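Local coordinates for protein lantibiotic dehydratase (Microbispora corallina, PDB 5EHK) that probably dehydrates serine and threonine residues of the NAI-107 precursor peptide in a tRNA-dependent step of lantibiotic biosynthesis, presumably using glutamyl-tRNA as glutamate donor, at residues 3-8 with 389-394; 497-502 with 790-795; 206-211 with 230-235; 201-206 with 428-433. All coordinates share one frame; numbering follows the deposited sequence.

Contact 1 of 4, residues 3-8 with 389-394; sequences DSPFRA and AAEALW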
loop_
_atom_site.group_PDB
_atom_site.type_symbol
_atom_site.label_atom_id
_atom_site.label_comp_id
_atom_site.label_asym_id
_atom_site.label_seq_id
_atom_site.Cartn_x
_atom_site.Cartn_y
_atom_site.Cartn_z
ATOM N N ASP A 3 -6.289 42.652 -5.164
ATOM C CA ASP A 3 -6.933 41.783 -4.166
ATOM C C ASP A 3 -6.620 40.248 -4.203
ATOM O O ASP A 3 -6.815 39.556 -3.202
ATOM C CB ASP A 3 -8.449 42.053 -4.083
ATOM C CG ASP A 3 -9.068 41.545 -2.773
ATOM O OD1 ASP A 3 -8.889 42.217 -1.727
ATOM O OD2 ASP A 3 -9.747 40.492 -2.781
ATOM N N SER A 4 -6.158 39.718 -5.334
ATOM C CA SER A 4 -5.710 38.320 -5.384
ATOM C C SER A 4 -4.377 38.157 -4.674
ATOM O O SER A 4 -3.604 39.092 -4.614
ATOM C CB SER A 4 -5.553 37.830 -6.829
ATOM O OG SER A 4 -4.944 36.537 -6.872
ATOM N N PRO A 5 -4.109 36.965 -4.106
ATOM C CA PRO A 5 -2.777 36.748 -3.535
ATOM C C PRO A 5 -1.729 36.619 -4.636
ATOM O O PRO A 5 -0.540 36.678 -4.341
ATOM C CB PRO A 5 -2.923 35.414 -2.807
ATOM C CG PRO A 5 -3.997 34.701 -3.544
ATOM C CD PRO A 5 -4.963 35.770 -3.976
ATOM N N PHE A 6 -2.153 36.464 -5.886
ATOM C CA PHE A 6 -1.198 36.467 -6.992
ATOM C C PHE A 6 -1.362 37.737 -7.836
ATOM O O PHE A 6 -2.484 38.234 -8.006
ATOM C CB PHE A 6 -1.349 35.223 -7.884
ATOM C CG PHE A 6 -1.239 33.929 -7.138
ATOM C CD1 PHE A 6 -0.019 33.508 -6.629
ATOM C CD2 PHE A 6 -2.359 33.142 -6.934
ATOM C CE1 PHE A 6 0.085 32.328 -5.935
ATOM C CE2 PHE A 6 -2.273 31.963 -6.242
ATOM C CZ PHE A 6 -1.039 31.551 -5.734
ATOM N N ARG A 7 -0.239 38.258 -8.334
ATOM C CA ARG A 7 -0.223 39.361 -9.285
ATOM C C ARG A 7 0.476 38.849 -10.540
ATOM O O ARG A 7 1.580 38.330 -10.453
ATOM C CB ARG A 7 0.586 40.529 -8.705
ATOM C CG ARG A 7 0.817 41.714 -9.667
ATOM C CD ARG A 7 1.925 42.686 -9.171
ATOM N NE ARG A 7 1.695 43.201 -7.820
ATOM C CZ ARG A 7 1.035 44.322 -7.541
ATOM N NH1 ARG A 7 0.530 45.049 -8.530
ATOM N NH2 ARG A 7 0.859 44.698 -6.273
ATOM N N ALA A 8 -0.146 39.001 -11.707
ATOM C CA ALA A 8 0.492 38.607 -12.972
ATOM C C ALA A 8 1.570 39.601 -13.400
ATOM O O ALA A 8 1.574 40.763 -12.978
ATOM C CB ALA A 8 -0.543 38.443 -14.081
ATOM N N ALA A 389 -8.369 33.446 -10.935
ATOM C CA ALA A 389 -8.464 32.042 -11.278
ATOM C C ALA A 389 -7.356 31.257 -10.586
ATOM O O ALA A 389 -7.621 30.276 -9.883
ATOM C CB ALA A 389 -8.396 31.874 -12.772
ATOM N N ALA A 390 -6.117 31.694 -10.820
ATOM C CA ALA A 390 -4.956 31.193 -10.108
ATOM C C ALA A 390 -5.263 31.055 -8.612
ATOM O O ALA A 390 -4.996 30.002 -8.021
ATOM C CB ALA A 390 -3.764 32.107 -10.331
ATOM N N GLU A 391 -5.878 32.070 -8.012
ATOM C CA GLU A 391 -6.237 31.957 -6.603
ATOM C C GLU A 391 -7.179 30.767 -6.338
ATOM O O GLU A 391 -6.993 30.003 -5.381
ATOM C CB GLU A 391 -6.844 33.265 -6.071
ATOM C CG GLU A 391 -7.182 33.238 -4.570
ATOM C CD GLU A 391 -8.082 34.395 -4.120
ATOM O OE1 GLU A 391 -8.653 35.092 -4.988
ATOM O OE2 GLU A 391 -8.189 34.629 -2.893
ATOM N N ALA A 392 -8.147 30.583 -7.223
ATOM C CA ALA A 392 -9.140 29.546 -7.043
ATOM C C ALA A 392 -8.481 28.166 -7.028
ATOM O O ALA A 392 -8.737 27.348 -6.132
ATOM C CB ALA A 392 -10.172 29.625 -8.151
ATOM N N LEU A 393 -7.657 27.920 -8.046
ATOM C CA LEU A 393 -6.864 26.705 -8.149
ATOM C C LEU A 393 -5.990 26.506 -6.930
ATOM O O LEU A 393 -5.767 25.383 -6.496
ATOM C CB LEU A 393 -5.987 26.721 -9.391
ATOM C CG LEU A 393 -6.760 26.506 -10.689
ATOM C CD1 LEU A 393 -5.776 26.344 -11.830
ATOM C CD2 LEU A 393 -7.718 25.320 -10.609
ATOM N N TRP A 394 -5.455 27.587 -6.389
ATOM C CA TRP A 394 -4.621 27.429 -5.216
ATOM C C TRP A 394 -5.459 27.020 -4.023
ATOM O O TRP A 394 -5.083 26.118 -3.296
ATOM C CB TRP A 394 -3.819 28.700 -4.912
ATOM C CG TRP A 394 -2.894 28.550 -3.738
ATOM C CD1 TRP A 394 -1.723 27.860 -3.704
ATOM C CD2 TRP A 394 -3.058 29.130 -2.437
ATOM N NE1 TRP A 394 -1.154 27.961 -2.451
ATOM C CE2 TRP A 394 -1.955 28.741 -1.663
ATOM C CE3 TRP A 394 -4.029 29.944 -1.857
ATOM C CZ2 TRP A 394 -1.801 29.135 -0.348
ATOM C CZ3 TRP A 394 -3.875 30.328 -0.552
ATOM C CH2 TRP A 394 -2.777 29.926 0.192
#

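Contact 2 of 4, residues 497-502 with 790-795; sequences LPNSLE and LERRDR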
loop_
_atom_site.group_PDB
_atom_site.type_symbol
_atom_site.label_atom_id
_atom_site.label_comp_id
_atom_site.label_asym_id
_atom_site.label_seq_id
_atom_site.Cartn_x
_atom_site.Cartn_y
_atom_site.Cartn_z
ATOM N N LEU A 497 1.762 30.377 0.478
ATOM C CA LEU A 497 1.684 30.795 -0.904
ATOM C C LEU A 497 3.023 30.562 -1.576
ATOM O O LEU A 497 4.065 30.874 -1.022
ATOM C CB LEU A 497 1.271 32.263 -1.014
ATOM C CG LEU A 497 -0.202 32.601 -0.765
ATOM C CD1 LEU A 497 -0.312 34.088 -0.561
ATOM C CD2 LEU A 497 -1.069 32.142 -1.922
ATOM N N PRO A 498 2.994 30.015 -2.786
ATOM C CA PRO A 498 4.237 29.737 -3.501
ATOM C C PRO A 498 4.865 31.025 -4.001
ATOM O O PRO A 498 4.152 32.029 -4.115
ATOM C CB PRO A 498 3.758 28.928 -4.698
ATOM C CG PRO A 498 2.385 29.469 -4.958
ATOM C CD PRO A 498 1.806 29.729 -3.605
ATOM N N ASN A 499 6.160 30.991 -4.307
ATOM C CA ASN A 499 6.851 32.133 -4.910
ATOM C C ASN A 499 6.290 32.514 -6.277
ATOM O O ASN A 499 6.006 33.678 -6.516
ATOM C CB ASN A 499 8.348 31.875 -5.055
ATOM C CG ASN A 499 9.003 31.466 -3.751
ATOM O OD1 ASN A 499 8.699 31.999 -2.679
ATOM N ND2 ASN A 499 9.945 30.533 -3.846
ATOM N N SER A 500 6.105 31.549 -7.168
ATOM C CA SER A 500 5.614 31.878 -8.499
ATOM C C SER A 500 4.927 30.712 -9.241
ATOM O O SER A 500 4.876 29.599 -8.747
ATOM C CB SER A 500 6.746 32.490 -9.341
ATOM O OG SER A 500 7.696 31.535 -9.805
ATOM N N LEU A 501 4.358 30.991 -10.407
ATOM C CA LEU A 501 3.697 29.964 -11.208
ATOM C C LEU A 501 3.441 30.470 -12.636
ATOM O O LEU A 501 3.686 31.637 -12.921
ATOM C CB LEU A 501 2.397 29.480 -10.552
ATOM C CG LEU A 501 1.250 30.475 -10.423
ATOM C CD1 LEU A 501 -0.051 29.728 -10.606
ATOM C CD2 LEU A 501 1.286 31.215 -9.071
ATOM N N GLU A 502 3.000 29.578 -13.523
ATOM C CA GLU A 502 2.683 29.925 -14.902
ATOM C C GLU A 502 1.444 29.177 -15.333
ATOM O O GLU A 502 1.404 27.960 -15.236
ATOM C CB GLU A 502 3.860 29.588 -15.839
ATOM C CG GLU A 502 5.073 30.510 -15.625
ATOM C CD GLU A 502 6.284 30.181 -16.493
ATOM O OE1 GLU A 502 6.454 29.004 -16.913
ATOM O OE2 GLU A 502 7.078 31.117 -16.738
ATOM N N LEU A 790 2.836 34.524 -12.767
ATOM C CA LEU A 790 2.258 35.224 -11.626
ATOM C C LEU A 790 3.179 35.004 -10.428
ATOM O O LEU A 790 3.809 33.947 -10.328
ATOM C CB LEU A 790 0.846 34.705 -11.315
ATOM C CG LEU A 790 -0.242 34.862 -12.396
ATOM C CD1 LEU A 790 -0.317 33.619 -13.233
ATOM C CD2 LEU A 790 -1.633 35.203 -11.839
ATOM N N GLU A 791 3.296 36.001 -9.549
ATOM C CA GLU A 791 4.129 35.880 -8.352
ATOM C C GLU A 791 3.282 36.129 -7.128
ATOM O O GLU A 791 2.235 36.771 -7.224
ATOM C CB GLU A 791 5.277 36.889 -8.353
ATOM C CG GLU A 791 6.158 36.863 -9.586
ATOM C CD GLU A 791 7.286 37.896 -9.531
ATOM O OE1 GLU A 791 7.310 38.717 -8.580
ATOM O OE2 GLU A 791 8.177 37.849 -10.415
ATOM N N ARG A 792 3.726 35.641 -5.973
ATOM C CA ARG A 792 3.061 36.002 -4.735
ATOM C C ARG A 792 3.051 37.530 -4.625
ATOM O O ARG A 792 4.100 38.168 -4.748
ATOM C CB ARG A 792 3.790 35.383 -3.556
ATOM C CG ARG A 792 3.064 35.547 -2.227
ATOM C CD ARG A 792 3.823 34.881 -1.057
ATOM N NE ARG A 792 5.229 35.281 -0.996
ATOM C CZ ARG A 792 6.248 34.465 -1.237
ATOM N NH1 ARG A 792 6.020 33.196 -1.534
ATOM N NH2 ARG A 792 7.495 34.916 -1.168
ATOM N N ARG A 793 1.865 38.113 -4.434
ATOM C CA ARG A 793 1.699 39.578 -4.354
ATOM C C ARG A 793 2.473 40.155 -3.159
ATOM O O ARG A 793 3.343 40.998 -3.341
ATOM C CB ARG A 793 0.197 39.961 -4.310
ATOM C CG ARG A 793 -0.123 41.462 -4.469
ATOM C CD ARG A 793 -1.638 41.749 -4.594
ATOM N NE ARG A 793 -2.182 41.239 -5.851
ATOM C CZ ARG A 793 -2.187 41.912 -7.000
ATOM N NH1 ARG A 793 -1.687 43.137 -7.056
ATOM N NH2 ARG A 793 -2.672 41.356 -8.104
ATOM N N ASP A 794 2.189 39.647 -1.963
ATOM C CA ASP A 794 2.915 40.003 -0.750
ATOM C C ASP A 794 4.205 39.219 -0.754
ATOM O O ASP A 794 4.243 38.063 -0.339
ATOM C CB ASP A 794 2.131 39.622 0.495
ATOM C CG ASP A 794 2.944 39.779 1.770
ATOM O OD1 ASP A 794 4.044 40.385 1.720
ATOM O OD2 ASP A 794 2.482 39.303 2.838
ATOM N N ARG A 795 5.269 39.864 -1.204
ATOM C CA ARG A 795 6.475 39.158 -1.572
ATOM C C ARG A 795 7.340 38.673 -0.390
ATOM O O ARG A 795 8.206 37.818 -0.584
ATOM C CB ARG A 795 7.307 40.031 -2.512
ATOM C CG ARG A 795 8.122 41.094 -1.767
ATOM C CD ARG A 795 9.599 40.964 -2.128
ATOM N NE ARG A 795 9.693 40.704 -3.560
ATOM C CZ ARG A 795 10.730 40.138 -4.167
ATOM N NH1 ARG A 795 11.806 39.763 -3.470
ATOM N NH2 ARG A 795 10.680 39.958 -5.491
#

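Contact 3 of 4, residues 206-211 with 230-235; sequences GDRIVL and SARRSP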
loop_
_atom_site.group_PDB
_atom_site.type_symbol
_atom_site.label_atom_id
_atom_site.label_comp_id
_atom_site.label_asym_id
_atom_site.label_seq_id
_atom_site.Cartn_x
_atom_site.Cartn_y
_atom_site.Cartn_z
ATOM N N GLY A 206 35.107 2.692 -1.948
ATOM C CA GLY A 206 36.281 1.884 -1.679
ATOM C C GLY A 206 37.476 2.473 -2.391
ATOM O O GLY A 206 37.845 3.614 -2.136
ATOM N N ASP A 207 38.046 1.704 -3.314
ATOM C CA ASP A 207 39.173 2.141 -4.131
ATOM C C ASP A 207 38.739 2.478 -5.551
ATOM O O ASP A 207 39.571 2.628 -6.444
ATOM C CB ASP A 207 40.192 1.024 -4.227
ATOM C CG ASP A 207 39.617 -0.196 -4.908
ATOM O OD1 ASP A 207 38.487 -0.602 -4.521
ATOM O OD2 ASP A 207 40.256 -0.710 -5.856
ATOM N N ARG A 208 37.434 2.590 -5.763
ATOM C CA ARG A 208 36.911 2.915 -7.084
ATOM C C ARG A 208 36.233 4.273 -7.090
ATOM O O ARG A 208 35.670 4.723 -6.070
ATOM C CB ARG A 208 35.890 1.880 -7.527
ATOM C CG ARG A 208 36.373 0.448 -7.472
ATOM C CD ARG A 208 35.805 -0.342 -8.633
ATOM N NE ARG A 208 36.910 -1.014 -9.296
ATOM C CZ ARG A 208 37.082 -1.076 -10.609
ATOM N NH1 ARG A 208 36.197 -0.528 -11.429
ATOM N NH2 ARG A 208 38.146 -1.706 -11.090
ATOM N N ILE A 209 36.308 4.935 -8.241
ATOM C CA ILE A 209 35.513 6.129 -8.499
ATOM C C ILE A 209 34.273 5.728 -9.344
ATOM O O ILE A 209 34.376 5.007 -10.344
ATOM C CB ILE A 209 36.380 7.249 -9.130
ATOM C CG1 ILE A 209 35.662 8.593 -9.074
ATOM C CG2 ILE A 209 36.769 6.915 -10.536
ATOM C CD1 ILE A 209 35.416 9.076 -7.658
ATOM N N VAL A 210 33.093 6.148 -8.902
ATOM C CA VAL A 210 31.864 5.748 -9.574
ATOM C C VAL A 210 31.056 6.936 -10.056
ATOM O O VAL A 210 30.854 7.896 -9.313
ATOM C CB VAL A 210 30.991 4.834 -8.678
ATOM C CG1 VAL A 210 29.650 4.552 -9.313
ATOM C CG2 VAL A 210 31.710 3.513 -8.409
ATOM N N LEU A 211 30.642 6.876 -11.320
ATOM C CA LEU A 211 29.681 7.816 -11.887
ATOM C C LEU A 211 28.358 7.098 -12.171
ATOM O O LEU A 211 28.271 6.292 -13.087
ATOM C CB LEU A 211 30.219 8.444 -13.179
ATOM C CG LEU A 211 29.302 9.423 -13.943
ATOM C CD1 LEU A 211 29.012 10.618 -13.073
ATOM C CD2 LEU A 211 29.923 9.896 -15.258
ATOM N N SER A 230 32.560 2.578 -13.719
ATOM C CA SER A 230 33.329 2.235 -12.518
ATOM C C SER A 230 34.810 2.206 -12.816
ATOM O O SER A 230 35.294 1.246 -13.411
ATOM C CB SER A 230 32.914 0.861 -11.990
ATOM O OG SER A 230 33.541 0.572 -10.750
ATOM N N ALA A 231 35.530 3.249 -12.411
ATOM C CA ALA A 231 36.972 3.314 -12.643
ATOM C C ALA A 231 37.741 3.054 -11.347
ATOM O O ALA A 231 37.262 3.402 -10.275
ATOM C CB ALA A 231 37.342 4.670 -13.204
ATOM N N ARG A 232 38.921 2.440 -11.430
ATOM C CA ARG A 232 39.762 2.310 -10.242
ATOM C C ARG A 232 40.360 3.669 -9.863
ATOM O O ARG A 232 40.865 4.402 -10.716
ATOM C CB ARG A 232 40.883 1.291 -10.443
ATOM C CG ARG A 232 41.787 1.135 -9.214
ATOM C CD ARG A 232 42.948 0.172 -9.436
ATOM N NE ARG A 232 42.499 -1.146 -9.902
ATOM C CZ ARG A 232 42.204 -2.184 -9.112
ATOM N NH1 ARG A 232 42.306 -2.078 -7.788
ATOM N NH2 ARG A 232 41.813 -3.337 -9.651
ATOM N N ARG A 233 40.322 3.995 -8.573
ATOM C CA ARG A 233 40.772 5.308 -8.102
ATOM C C ARG A 233 42.226 5.275 -7.620
ATOM O O ARG A 233 42.507 5.229 -6.432
ATOM C CB ARG A 233 39.849 5.814 -6.997
ATOM C CG ARG A 233 40.172 7.199 -6.482
ATOM C CD ARG A 233 39.130 7.622 -5.447
ATOM N NE ARG A 233 39.441 8.925 -4.868
ATOM C CZ ARG A 233 40.029 9.067 -3.689
ATOM N NH1 ARG A 233 40.370 7.987 -3.010
ATOM N NH2 ARG A 233 40.296 10.271 -3.208
ATOM N N SER A 234 43.144 5.292 -8.569
ATOM C CA SER A 234 44.569 5.284 -8.279
ATOM C C SER A 234 44.982 6.646 -7.741
ATOM O O SER A 234 44.181 7.571 -7.755
ATOM C CB SER A 234 45.337 4.968 -9.568
ATOM O OG SER A 234 45.011 5.896 -10.595
ATOM N N PRO A 235 46.224 6.772 -7.244
ATOM C CA PRO A 235 46.675 8.079 -6.759
ATOM C C PRO A 235 46.721 9.149 -7.838
ATOM O O PRO A 235 46.526 10.321 -7.530
ATOM C CB PRO A 235 48.085 7.800 -6.238
ATOM C CG PRO A 235 48.125 6.375 -5.951
ATOM C CD PRO A 235 47.145 5.690 -6.851
#

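Contact 4 of 4, residues 201-206 with 428-433; sequences TLTVRG and LLDDTR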
loop_
_atom_site.group_PDB
_atom_site.type_symbol
_atom_site.label_atom_id
_atom_site.label_comp_id
_atom_site.label_asym_id
_atom_site.label_seq_id
_atom_site.Cartn_x
_atom_site.Cartn_y
_atom_site.Cartn_z
ATOM N N THR A 201 28.929 14.727 -9.837
ATOM C CA THR A 201 28.227 13.680 -9.114
ATOM C C THR A 201 29.024 12.395 -8.933
ATOM O O THR A 201 28.444 11.342 -8.631
ATOM C CB THR A 201 26.892 13.333 -9.756
ATOM O OG1 THR A 201 27.145 12.740 -11.021
ATOM C CG2 THR A 201 26.051 14.570 -9.941
ATOM N N LEU A 202 30.338 12.467 -9.127
ATOM C CA LEU A 202 31.196 11.324 -8.834
ATOM C C LEU A 202 31.051 10.953 -7.378
ATOM O O LEU A 202 31.016 11.809 -6.509
ATOM C CB LEU A 202 32.664 11.662 -9.114
ATOM C CG LEU A 202 32.958 11.908 -10.588
ATOM C CD1 LEU A 202 34.415 12.267 -10.831
ATOM C CD2 LEU A 202 32.534 10.683 -11.394
ATOM N N THR A 203 30.985 9.666 -7.106
ATOM C CA THR A 203 30.936 9.215 -5.727
ATOM C C THR A 203 32.015 8.147 -5.566
ATOM O O THR A 203 32.214 7.307 -6.465
ATOM C CB THR A 203 29.514 8.725 -5.296
ATOM O OG1 THR A 203 29.603 7.422 -4.696
ATOM C CG2 THR A 203 28.524 8.699 -6.487
ATOM N N VAL A 204 32.742 8.241 -4.450
ATOM C CA VAL A 204 33.849 7.343 -4.102
ATOM C C VAL A 204 33.411 6.071 -3.381
ATOM O O VAL A 204 32.862 6.133 -2.289
ATOM C CB VAL A 204 34.821 8.059 -3.166
ATOM C CG1 VAL A 204 35.901 7.111 -2.682
ATOM C CG2 VAL A 204 35.416 9.242 -3.859
ATOM N N ARG A 205 33.678 4.910 -3.962
ATOM C CA ARG A 205 33.345 3.659 -3.284
ATOM C C ARG A 205 34.570 2.771 -3.161
ATOM O O ARG A 205 35.023 2.183 -4.145
ATOM C CB ARG A 205 32.236 2.921 -4.011
ATOM C CG ARG A 205 30.898 3.568 -3.824
ATOM C CD ARG A 205 29.798 2.858 -4.585
ATOM N NE ARG A 205 28.527 3.358 -4.108
ATOM C CZ ARG A 205 27.733 4.152 -4.820
ATOM N NH1 ARG A 205 28.066 4.498 -6.059
ATOM N NH2 ARG A 205 26.585 4.580 -4.302
ATOM N N GLY A 206 35.107 2.692 -1.948
ATOM C CA GLY A 206 36.281 1.884 -1.679
ATOM C C GLY A 206 37.476 2.473 -2.391
ATOM O O GLY A 206 37.845 3.614 -2.136
ATOM N N LEU A 428 23.506 12.016 1.250
ATOM C CA LEU A 428 22.101 11.708 1.430
ATOM C C LEU A 428 21.598 10.871 0.262
ATOM O O LEU A 428 20.878 9.912 0.467
ATOM C CB LEU A 428 21.281 12.990 1.506
ATOM C CG LEU A 428 19.804 12.770 1.821
ATOM C CD1 LEU A 428 19.646 12.217 3.224
ATOM C CD2 LEU A 428 19.005 14.033 1.632
ATOM N N LEU A 429 22.007 11.202 -0.960
ATOM C CA LEU A 429 21.482 10.519 -2.139
ATOM C C LEU A 429 22.114 9.151 -2.380
ATOM O O LEU A 429 21.642 8.381 -3.220
ATOM C CB LEU A 429 21.638 11.390 -3.385
ATOM C CG LEU A 429 20.509 12.390 -3.658
ATOM C CD1 LEU A 429 20.753 13.110 -4.947
ATOM C CD2 LEU A 429 19.175 11.691 -3.700
ATOM N N ASP A 430 23.188 8.866 -1.648
ATOM C CA ASP A 430 23.904 7.603 -1.765
ATOM C C ASP A 430 23.186 6.419 -1.095
ATOM O O ASP A 430 22.794 6.496 0.065
ATOM C CB ASP A 430 25.298 7.752 -1.174
ATOM C CG ASP A 430 26.147 6.541 -1.404
ATOM O OD1 ASP A 430 26.598 6.361 -2.553
ATOM O OD2 ASP A 430 26.366 5.769 -0.450
ATOM N N ASP A 431 23.015 5.337 -1.847
ATOM C CA ASP A 431 22.380 4.109 -1.369
ATOM C C ASP A 431 23.046 3.541 -0.126
ATOM O O ASP A 431 22.377 3.051 0.774
ATOM C CB ASP A 431 22.445 3.058 -2.456
ATOM C CG ASP A 431 21.353 3.214 -3.467
ATOM O OD1 ASP A 431 20.179 3.373 -3.050
ATOM O OD2 ASP A 431 21.665 3.182 -4.676
ATOM N N THR A 432 24.369 3.606 -0.090
ATOM C CA THR A 432 25.129 2.999 0.973
ATOM C C THR A 432 25.278 3.880 2.200
ATOM O O THR A 432 25.134 3.403 3.337
ATOM C CB THR A 432 26.506 2.574 0.493
ATOM O OG1 THR A 432 26.383 1.821 -0.727
ATOM C CG2 THR A 432 27.160 1.743 1.537
ATOM N N ARG A 433 25.620 5.146 1.987
ATOM C CA ARG A 433 25.911 6.040 3.103
ATOM C C ARG A 433 24.702 6.811 3.598
ATOM O O ARG A 433 24.682 7.298 4.743
ATOM C CB ARG A 433 27.023 7.008 2.744
ATOM C CG ARG A 433 28.223 6.355 2.132
ATOM C CD ARG A 433 29.252 7.389 1.799
ATOM N NE ARG A 433 30.467 7.246 2.572
ATOM C CZ ARG A 433 31.653 6.982 2.016
ATOM N NH1 ARG A 433 31.767 6.815 0.685
ATOM N NH2 ARG A 433 32.725 6.876 2.802
#

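Contact 1 of 4, residues 3-8 with 389-394
Aromatic and apolar contacts carry most of this interface. Phe6 drops its ring toward helix 380-395 with CG anti to the carbonyl carbon (chi1 -56°), and its CZ lies over one face of the Trp394 indole. The pair is an edge-to-face (T-shaped) stack: the centroids of the Phe6 ring and the Trp394 five-membered ring are 5.7 Å apart and the planes stand at 87°. The Phe6 ring also meets the helix itself, with CE2 3.8 Å from Trp394 CB at the ring edge and CD2 3.8 Å from Ala390 CB. Segment 3-8 enters strand 6-17 here, and the helix runs obliquely antiparallel over it, the axes of 6-8 and 389-394 inclined at 143° and coming within 9.2 Å. The same helix face rests on neighbouring strands through Ala390, which touches Leu790, while Phe6 also meets Leu790 and Leu501. A second patch sets the Pro5 ring against the Glu391 side chain, which it crosses at about a right angle, Pro5 CD lying 3.4 Å from both CG and the carboxylate carbon CD of Glu391. Hydrogen bonds form within segment 3-8 and to outside partners of both segments. Ser4 OG, anti to its backbone N, accepts from Phe6 N at 3.0 Å, forming an ST turn at the start of strand 6-17, and it also bonds to Glu387 O. The indole NE1 of Trp394 bonds to Arg661 O.

Contact 2 of 4, residues 497-502 with 790-795
The guanidinium of Arg792 works through its edge, with Asn499 OD1, Leu497 O and the carbonyl oxygens of Asp794 and Arg795 all placed near its plane. The setting is an antiparallel pairing of strand 500-508 with strand 785-792, and the arginine sits where that pairing gives way to loops at one end. NH1 donates to Asn499 OD1 at 3.1 Å, meeting a lone pair in the amide plane, and more weakly to Leu497 O; NH2 adds a weak, longer bond to the same OD1. The amide and guanidinium planes stand 74° apart although the two side chains run side by side. Within its own segment Arg792 folds back, bent at chi3 (51°), so that NE reaches Asp794 O and NH2 reaches Arg795 O at 3.0 Å with an almost straight bond (174°). One side chain thus ties the loop after its strand to the loop before the partner strand, which should help a buried positive charge to be tolerated. The aliphatic part of Arg792 is covered by Leu497, whose CB lies 3.7 Å from its CD. Asn499 also offers its backbone O to Arg792 N. Ser500 and Glu791 form a non-hydrogen-bonded pair; their polar ends turn to other partners, Ser500 OG to Ala533 N and Glu791 OE2 to Trp9 NE1. Leu501 and Leu790, on the other face, are a hydrogen-bonded pair: Leu501 N gives to Leu790 O, and Leu790 N returns a 3.0 Å bond to Leu501 O from above the carbonyl plane.

Contact 3 of 4, residues 206-211 with 230-235
Arg208 curls over the neighbouring strand so that one face of its guanidinium overlaps Arg232 N and Ala231 C, each 3.9 Å above the plane and offset toward the rim. It belongs to the central strand of a three-stranded antiparallel sheet (203-205, 208-212, 228-232), reached through a tight hairpin turn at Gly206 and Asp207 whose backbone angles fit type II'. The side chain leaves with CG anti to the carbonyl carbon, then bends at chi2 and chi3, which brings NH1 down to Ser230. There it donates to OG at 3.0 Å, a nearly straight bond (163°) lying close to the guanidinium plane. Ser230 OG is also bonded to Asp833 of the second subunit, and Asp837 of that subunit forms a long, weak ion pair with Arg208; these acids probably ease the crowding of Arg208 NH2 and Arg232 NH2, only 4.3 Å apart. The two guanidiniums are steeply inclined, 77° between planes. Arg232 has its own counter-charge: NH1 forms a salt bridge with Asp207 OD2 at 3.1 Å, the groups meeting obliquely. On the face of the sheet away from Val210 and Ser230, Ile209 lays CG2 against Ala231 CB at 3.5 Å, and Ile209 also touches Leu241 of the following helix. The same two residues exchange both backbone bonds of a hydrogen-bonded pair, each donor lying nearly along the C=O axis. Past the regular strand the register is kept by one further bond, in which Arg233 N reaches Asp207 O at 2.6 Å, within the carbonyl plane.

Contact 4 of 4, residues 201-206 with 428-433
A single carboxylate does two jobs here, each oxygen of Asp430 serving a different segment. OD1 faces strand 203-205 and forms a salt bridge to Arg205 NH2 at 2.5 Å. The two side chains reach toward each other tip to tip, with guanidinium and carboxylate planes 27° apart, and one terminal nitrogen makes the approach instead of the paired, fork-like grip an arginine can offer. Arg205 spans the distance between the backbones with a chain extended from CG to NE, while Asp430 sends CG anti to its backbone N (chi1 -173°). Thr203 OG1 lies over one face of the Arg205 guanidinium, 3.6 Å above its plane and offset toward the rim. Beside this pair, Arg433 bends at chi3 and brings NH1 to 3.2 Å from Val204 O, which lies in its guanidinium plane. The contact is thus sparse and polar, joining an outer strand of a small three-stranded sheet to the loop that follows strand 423-424. It is also part of the subunit interface: Asp431 forms a salt bridge with Arg829 of the second subunit, and Arg205 packs on Asn830 of that subunit. Meanwhile OD2 of Asp430 turns back on its own loop, accepting from Arg433 N at 2.6 Å through its anti lone pair and weakly from Thr432 N, the arrangement of an Asx motif.

Overall arrangement
Contacts 1 and 2 form one buried cluster, their centres 9 Å apart, and meet at strand 785-792, which pairs with 6-17 and with 500-508. Arg793 joins them by bonding to the backbone of residues 3-8, and Trp394 packs on Leu497. Contacts 3 and 4 lie across the chain's centre, about 20 Å or more from that cluster at nearest atoms; they share Gly206 and the small three-stranded sheet, and both reach the second subunit. The chemistry follows the place: aromatic packing and a buried arginine held by carbonyl oxygens in the first pair, arginine-aspartate salt bridges in the second pair, between buried residues in contact 4 and nearer the surface in contact 3.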